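Local coordinates for protein trigger factor (Thermotoga maritima, PDB 2NSA) that probably acts as a chaperone that keeps newly made proteins in an open conformation and takes part in protein export, the fragment here being its C-terminal chaperone domain, at residues 104-108 with 158-162; 12-16 with 29-33. The contacts are given in a common frame with arbitrary orientation. Residue numbers count along the deposited sequence, not the author numbering.

Contact 1 of 2, residues 104-108 with 158-162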
ATOM      1  N   GLU A 104       7.599  15.241   1.205  1.00 14.19           N
ATOM      2  CA  GLU A 104       8.378  15.975   0.217  1.00 17.11           C
ATOM      3  C   GLU A 104       7.513  16.683  -0.813  1.00 17.94           C
ATOM      4  O   GLU A 104       7.894  17.736  -1.328  1.00 18.19           O
ATOM      5  CB  GLU A 104       9.364  15.049  -0.491  1.00 17.93           C
ATOM      6  CG  GLU A 104      10.425  14.500   0.438  1.00 20.69           C
ATOM      7  CD  GLU A 104      11.433  13.636  -0.273  1.00 25.05           C
ATOM      8  OE1 GLU A 104      11.112  13.108  -1.356  1.00 26.93           O
ATOM      9  OE2 GLU A 104      12.546  13.476   0.264  1.00 28.99           O
ATOM     10  N   LYS A 105       6.348  16.117  -1.106  1.00 16.50           N
ATOM     11  CA  LYS A 105       5.443  16.703  -2.090  1.00 18.22           C
ATOM     12  C   LYS A 105       4.395  17.648  -1.517  1.00 17.12           C
ATOM     13  O   LYS A 105       3.620  18.244  -2.271  1.00 18.94           O
ATOM     14  CB  LYS A 105       4.740  15.592  -2.868  1.00 18.75           C
ATOM     15  CG  LYS A 105       5.668  14.830  -3.788  1.00 20.23           C
ATOM     16  CD  LYS A 105       4.905  13.784  -4.561  1.00 22.22           C
ATOM     17  CE  LYS A 105       5.693  13.351  -5.775  1.00 23.48           C
ATOM     18  NZ  LYS A 105       5.958  14.528  -6.654  1.00 24.70           N
ATOM     19  N   GLY A 106       4.365  17.782  -0.196  1.00 17.67           N
ATOM     20  CA  GLY A 106       3.396  18.665   0.434  1.00 19.86           C
ATOM     21  C   GLY A 106       1.975  18.135   0.366  1.00 21.05           C
ATOM     22  O   GLY A 106       1.017  18.903   0.317  1.00 21.26           O
ATOM     23  N   ILE A 107       1.837  16.813   0.373  1.00 18.31           N
ATOM     24  CA  ILE A 107       0.530  16.172   0.305  1.00 19.31           C
ATOM     25  C   ILE A 107       0.031  15.830   1.707  1.00 19.62           C
ATOM     26  O   ILE A 107       0.802  15.371   2.556  1.00 18.58           O
ATOM     27  CB  ILE A 107       0.603  14.875  -0.534  1.00 19.87           C
ATOM     28  CG1 ILE A 107       1.184  15.184  -1.916  1.00 21.48           C
ATOM     29  CG2 ILE A 107      -0.788  14.247  -0.655  1.00 20.18           C
ATOM     30  CD1 ILE A 107       0.439  16.283  -2.662  1.00 21.72           C
ATOM     31  N   SER A 108      -1.261  16.054   1.939  1.00 18.17           N
ATOM     32  CA  SER A 108      -1.880  15.781   3.234  1.00 20.06           C
ATOM     33  C   SER A 108      -3.338  15.374   3.024  1.00 19.42           C
ATOM     34  O   SER A 108      -3.799  15.279   1.889  1.00 20.58           O
ATOM     35  CB  SER A 108      -1.808  17.033   4.111  1.00 22.89           C
ATOM     36  OG  SER A 108      -2.161  16.746   5.453  1.00 31.05           O
ATOM     37  N   LEU A 158       0.108  10.653  -8.099  1.00 16.39           N
ATOM     38  CA  LEU A 158       1.008  11.733  -8.500  1.00 17.91           C
ATOM     39  C   LEU A 158       2.274  11.183  -9.149  1.00 19.41           C
ATOM     40  O   LEU A 158       2.739  11.707 -10.165  1.00 21.33           O
ATOM     41  CB  LEU A 158       1.384  12.597  -7.294  1.00 19.04           C
ATOM     42  CG  LEU A 158       0.326  13.583  -6.802  1.00 21.40           C
ATOM     43  CD1 LEU A 158       0.731  14.135  -5.440  1.00 21.99           C
ATOM     44  CD2 LEU A 158       0.174  14.717  -7.815  1.00 24.36           C
ATOM     45  N   LEU A 159       2.848  10.135  -8.569  1.00 18.84           N
ATOM     46  CA  LEU A 159       4.053   9.561  -9.149  1.00 17.49           C
ATOM     47  C   LEU A 159       3.775   9.016 -10.546  1.00 20.81           C
ATOM     48  O   LEU A 159       4.543   9.262 -11.475  1.00 20.11           O
ATOM     49  CB  LEU A 159       4.613   8.447  -8.258  1.00 19.35           C
ATOM     50  CG  LEU A 159       5.138   8.881  -6.888  1.00 19.34           C
ATOM     51  CD1 LEU A 159       5.558   7.641  -6.104  1.00 21.06           C
ATOM     52  CD2 LEU A 159       6.314   9.842  -7.043  1.00 21.49           C
ATOM     53  N   LEU A 160       2.677   8.283 -10.700  1.00 20.13           N
ATOM     54  CA  LEU A 160       2.342   7.722 -12.004  1.00 21.75           C
ATOM     55  C   LEU A 160       2.142   8.811 -13.047  1.00 21.36           C
ATOM     56  O   LEU A 160       2.520   8.645 -14.210  1.00 22.89           O
ATOM     57  CB  LEU A 160       1.076   6.874 -11.909  1.00 20.21           C
ATOM     58  CG  LEU A 160       1.161   5.626 -11.034  1.00 22.07           C
ATOM     59  CD1 LEU A 160      -0.189   4.939 -11.028  1.00 22.25           C
ATOM     60  CD2 LEU A 160       2.246   4.688 -11.563  1.00 24.30           C
ATOM     61  N   GLN A 161       1.543   9.922 -12.632  1.00 20.81           N
ATOM     62  CA  GLN A 161       1.293  11.033 -13.541  1.00 23.00           C
ATOM     63  C   GLN A 161       2.568  11.807 -13.876  1.00 25.14           C
ATOM     64  O   GLN A 161       2.560  12.687 -14.740  1.00 25.25           O
ATOM     65  CB  GLN A 161       0.225  11.958 -12.948  1.00 21.75           C
ATOM     66  CG  GLN A 161      -1.181  11.360 -13.045  1.00 24.27           C
ATOM     67  CD  GLN A 161      -2.186  11.990 -12.097  1.00 25.05           C
ATOM     68  OE1 GLN A 161      -2.021  13.128 -11.661  1.00 27.31           O
ATOM     69  NE2 GLN A 161      -3.248  11.253 -11.788  1.00 25.72           N
ATOM     70  N   GLU A 162       3.663  11.468 -13.202  1.00 25.05           N
ATOM     71  CA  GLU A 162       4.943  12.125 -13.455  1.00 27.80           C
ATOM     72  C   GLU A 162       5.797  11.307 -14.422  1.00 28.70           C
ATOM     73  O   GLU A 162       6.855  11.758 -14.859  1.00 30.09           O
ATOM     74  CB  GLU A 162       5.717  12.331 -12.149  1.00 27.62           C
ATOM     75  CG  GLU A 162       5.023  13.226 -11.140  1.00 30.52           C
ATOM     76  CD  GLU A 162       5.811  13.362  -9.849  1.00 31.58           C
ATOM     77  OE1 GLU A 162       6.381  12.353  -9.388  1.00 35.44           O
ATOM     78  OE2 GLU A 162       5.850  14.475  -9.293  1.00 33.94           O
TER

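Contact 2 of 2, residues 12-16 with 29-33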
ATOM      1  N   SER A  12      11.725   3.083 -15.494  1.00 34.58           N
ATOM      2  CA  SER A  12      11.384   1.702 -15.832  1.00 35.53           C
ATOM      3  C   SER A  12       9.891   1.535 -16.083  1.00 36.50           C
ATOM      4  O   SER A  12       9.451   0.519 -16.626  1.00 36.86           O
ATOM      5  CB  SER A  12      11.808   0.751 -14.705  1.00 34.93           C
ATOM      6  OG  SER A  12      10.973   0.894 -13.567  1.00 34.61           O
ATOM      7  N   LEU A  13       9.113   2.536 -15.682  1.00 35.73           N
ATOM      8  CA  LEU A  13       7.666   2.493 -15.847  1.00 36.53           C
ATOM      9  C   LEU A  13       7.194   3.163 -17.134  1.00 37.23           C
ATOM     10  O   LEU A  13       6.001   3.160 -17.438  1.00 37.23           O
ATOM     11  CB  LEU A  13       6.982   3.160 -14.650  1.00 35.42           C
ATOM     12  CG  LEU A  13       7.245   2.559 -13.266  1.00 34.58           C
ATOM     13  CD1 LEU A  13       6.561   3.408 -12.210  1.00 33.14           C
ATOM     14  CD2 LEU A  13       6.728   1.127 -13.214  1.00 34.88           C
ATOM     15  N   LYS A  14       8.128   3.736 -17.888  1.00 37.34           N
ATOM     16  CA  LYS A  14       7.778   4.405 -19.135  1.00 38.76           C
ATOM     17  C   LYS A  14       7.211   3.447 -20.172  1.00 39.05           C
ATOM     18  O   LYS A  14       7.709   2.336 -20.348  1.00 38.99           O
ATOM     19  CB  LYS A  14       8.995   5.117 -19.726  1.00 39.36           C
ATOM     20  CG  LYS A  14       9.410   6.365 -18.980  1.00 40.28           C
ATOM     21  CD  LYS A  14      10.540   7.074 -19.709  1.00 41.35           C
ATOM     22  CE  LYS A  14      10.937   8.361 -19.003  1.00 41.75           C
ATOM     23  NZ  LYS A  14      12.017   9.081 -19.732  1.00 41.27           N
ATOM     24  N   LYS A  15       6.158   3.889 -20.849  1.00 41.12           N
ATOM     25  CA  LYS A  15       5.518   3.095 -21.887  1.00 43.01           C
ATOM     26  C   LYS A  15       5.685   3.815 -23.216  1.00 43.86           C
ATOM     27  O   LYS A  15       6.040   4.993 -23.252  1.00 42.98           O
ATOM     28  CB  LYS A  15       4.033   2.905 -21.576  1.00 44.08           C
ATOM     29  CG  LYS A  15       3.765   2.152 -20.282  1.00 45.21           C
ATOM     30  CD  LYS A  15       4.351   0.749 -20.331  1.00 46.49           C
ATOM     31  CE  LYS A  15       4.106  -0.008 -19.034  1.00 47.73           C
ATOM     32  NZ  LYS A  15       4.820   0.606 -17.874  1.00 48.73           N
ATOM     33  N   GLU A  16       5.425   3.110 -24.310  1.00 45.64           N
ATOM     34  CA  GLU A  16       5.567   3.698 -25.634  1.00 47.27           C
ATOM     35  C   GLU A  16       4.395   3.318 -26.527  1.00 46.68           C
ATOM     36  O   GLU A  16       3.892   2.199 -26.466  1.00 45.33           O
ATOM     37  CB  GLU A  16       6.887   3.231 -26.262  1.00 49.71           C
ATOM     38  CG  GLU A  16       7.231   3.864 -27.606  1.00 54.32           C
ATOM     39  CD  GLU A  16       8.709   3.729 -27.950  1.00 56.68           C
ATOM     40  OE1 GLU A  16       9.210   2.586 -28.011  1.00 57.79           O
ATOM     41  OE2 GLU A  16       9.370   4.770 -28.156  1.00 58.26           O
HETATM   42  N   MSE A  29      -0.486   0.211 -13.107  1.00 46.46           N
HETATM   43  CA  MSE A  29       0.677   1.027 -12.764  1.00 46.50           C
HETATM   44  C   MSE A  29       0.915   1.108 -11.257  1.00 44.14           C
HETATM   45  O   MSE A  29       2.052   1.006 -10.801  1.00 43.36           O
HETATM   46  CB  MSE A  29       0.523   2.438 -13.337  1.00 49.95           C
HETATM   47  CG  MSE A  29       0.634   2.526 -14.855  1.00 54.36           C
HETATM   48 SE   MSE A  29       2.422   2.196 -15.535  1.00 62.90          SE
HETATM   49  CE  MSE A  29       3.064   4.018 -15.587  1.00 57.86           C
ATOM     50  N   ARG A  30      -0.152   1.297 -10.485  1.00 42.20           N
ATOM     51  CA  ARG A  30      -0.013   1.378  -9.034  1.00 41.17           C
ATOM     52  C   ARG A  30       0.617   0.106  -8.495  1.00 39.83           C
ATOM     53  O   ARG A  30       1.498   0.153  -7.638  1.00 39.33           O
ATOM     54  CB  ARG A  30      -1.375   1.590  -8.369  1.00 42.19           C
ATOM     55  CG  ARG A  30      -1.942   2.981  -8.546  1.00 44.69           C
ATOM     56  CD  ARG A  30      -3.381   3.044  -8.079  1.00 46.25           C
ATOM     57  NE  ARG A  30      -4.094   4.151  -8.709  1.00 49.53           N
ATOM     58  CZ  ARG A  30      -5.417   4.237  -8.798  1.00 51.07           C
ATOM     59  NH1 ARG A  30      -6.183   3.278  -8.289  1.00 50.59           N
ATOM     60  NH2 ARG A  30      -5.976   5.271  -9.412  1.00 50.88           N
ATOM     61  N   GLU A  31       0.164  -1.032  -9.009  1.00 39.28           N
ATOM     62  CA  GLU A  31       0.673  -2.326  -8.573  1.00 37.81           C
ATOM     63  C   GLU A  31       2.186  -2.450  -8.752  1.00 36.80           C
ATOM     64  O   GLU A  31       2.900  -2.772  -7.803  1.00 35.38           O
ATOM     65  CB  GLU A  31      -0.038  -3.447  -9.336  1.00 40.28           C
ATOM     66  CG  GLU A  31       0.148  -4.829  -8.740  1.00 43.83           C
ATOM     67  CD  GLU A  31      -0.615  -5.900  -9.502  1.00 46.29           C
ATOM     68  OE1 GLU A  31      -1.821  -5.699  -9.765  1.00 47.92           O
ATOM     69  OE2 GLU A  31      -0.014  -6.946  -9.831  1.00 48.04           O
ATOM     70  N   GLN A  32       2.683  -2.195  -9.959  1.00 35.88           N
ATOM     71  CA  GLN A  32       4.118  -2.303 -10.206  1.00 35.27           C
ATOM     72  C   GLN A  32       4.892  -1.239  -9.438  1.00 33.07           C
ATOM     73  O   GLN A  32       6.010  -1.479  -8.982  1.00 31.46           O
ATOM     74  CB  GLN A  32       4.422  -2.193 -11.705  1.00 38.63           C
ATOM     75  CG  GLN A  32       5.895  -2.396 -12.045  1.00 43.34           C
ATOM     76  CD  GLN A  32       6.141  -2.612 -13.530  1.00 46.57           C
ATOM     77  OE1 GLN A  32       5.788  -1.774 -14.360  1.00 49.57           O
ATOM     78  NE2 GLN A  32       6.752  -3.744 -13.869  1.00 48.79           N
ATOM     79  N   LEU A  33       4.295  -0.060  -9.298  1.00 31.59           N
ATOM     80  CA  LEU A  33       4.938   1.025  -8.569  1.00 29.14           C
ATOM     81  C   LEU A  33       5.136   0.607  -7.116  1.00 27.72           C
ATOM     82  O   LEU A  33       6.233   0.728  -6.568  1.00 28.83           O
ATOM     83  CB  LEU A  33       4.080   2.290  -8.640  1.00 29.03           C
ATOM     84  CG  LEU A  33       4.614   3.516  -7.896  1.00 28.97           C
ATOM     85  CD1 LEU A  33       6.022   3.841  -8.364  1.00 27.62           C
ATOM     86  CD2 LEU A  33       3.674   4.688  -8.137  1.00 27.33           C
TER

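Contact 1 of 2, residues 104-108 with 158-162
A surface contact, part salt bridge and part apolar, joins the C-terminal ends of two long helices of the chaperone domain, 77-105 and 140-160, and the residues just after them. The backbones stay well apart, the nearest CA atoms being those of Lys105 and Leu158 at 9.2 Å, so side chains alone span the gap. Lys105 does most of this. Its side chain runs out nearly extended and turns at the last bond (chi4 -59°), which brings NZ to 2.6 Å from OE2 of Glu162 in a short, hydrogen-bonded salt bridge. On the way its methylenes graze leucines of the other helix: CE lies 3.8 Å from CD2 of Leu159, and CD 4.3 Å from CD1 of Leu158. Beside the lysine, Ile107 CD1 meets Leu158 CD1 at 3.5 Å, an apolar touch that Ile107 extends along helix 140-160 to Leu151 and Lys154. The Lys154 ammonium in turn holds the carbonyl of Ser108, fastening the departing loop to the same helix. Gly106 is the first residue to leave helical geometry; with positive phi (71°), which favours glycine, and two bonds back into the last turn, it forms a Schellman motif, after which Ile107 points toward Leu158. The arrangement is a Schellman C-cap with the following loop packed on a neighbouring helix, within the all-helical C-terminal domain of trigger factor.

Contact 2 of 2, residues 12-16 with 29-33
Leu13, just past helix 6-12, is the residue most covered here, and it presses its side chain onto one face of helix 25-36. Its CD1 packs against CD1 of Leu33 at 3.9 Å, while CD2 comes within 3.3 Å of OE1 of Gln32, a van der Waals approach. Met29, present as selenomethionine, has the next largest covered area: its CE reaches to 4.1 Å from Leu13 CB and to 3.6 Å from Leu13 O. That carbonyl also accepts a hydrogen bond from Lys15 NZ at 2.8 Å, so the lysine side chain curls back along its own loop and its NZ rests 3.7 Å from SE of Met29. Gln32, on the exposed side, borders the leucine. No hydrogen bond crosses between the segments; the fit is largely apolar. In this crystal the backbone of Lys15 also pairs with His166 of the C-terminal histidine tag, a feature of the construct. Helix 140-160 packs next to the loop on the same side of helix 25-36, its Leu160 touching Met29 and Leu33, and Leu156 touching Leu33.

The two contacts lie about 15 Å apart between centres and come in series along the chain: 12-16 with 29-33 closes before 104-108 with 158-162 opens. No segment is shared, yet they touch through the end of helix 140-160. Leu160 CD2 packs 3.3 Å from Met29 CB and 3.7 Å from Leu33 CD2, and Leu159 CB lies 3.9 Å from Leu33 CD2. Helix 140-160 thus meets helix 25-36 beside contact 2 and the end of helix 77-105 in contact 1. Segments from the beginning, middle and end of the sequence are in this way joined into one part of the C-terminal domain, to which intrinsic chaperone activity is attributed in trigger factor.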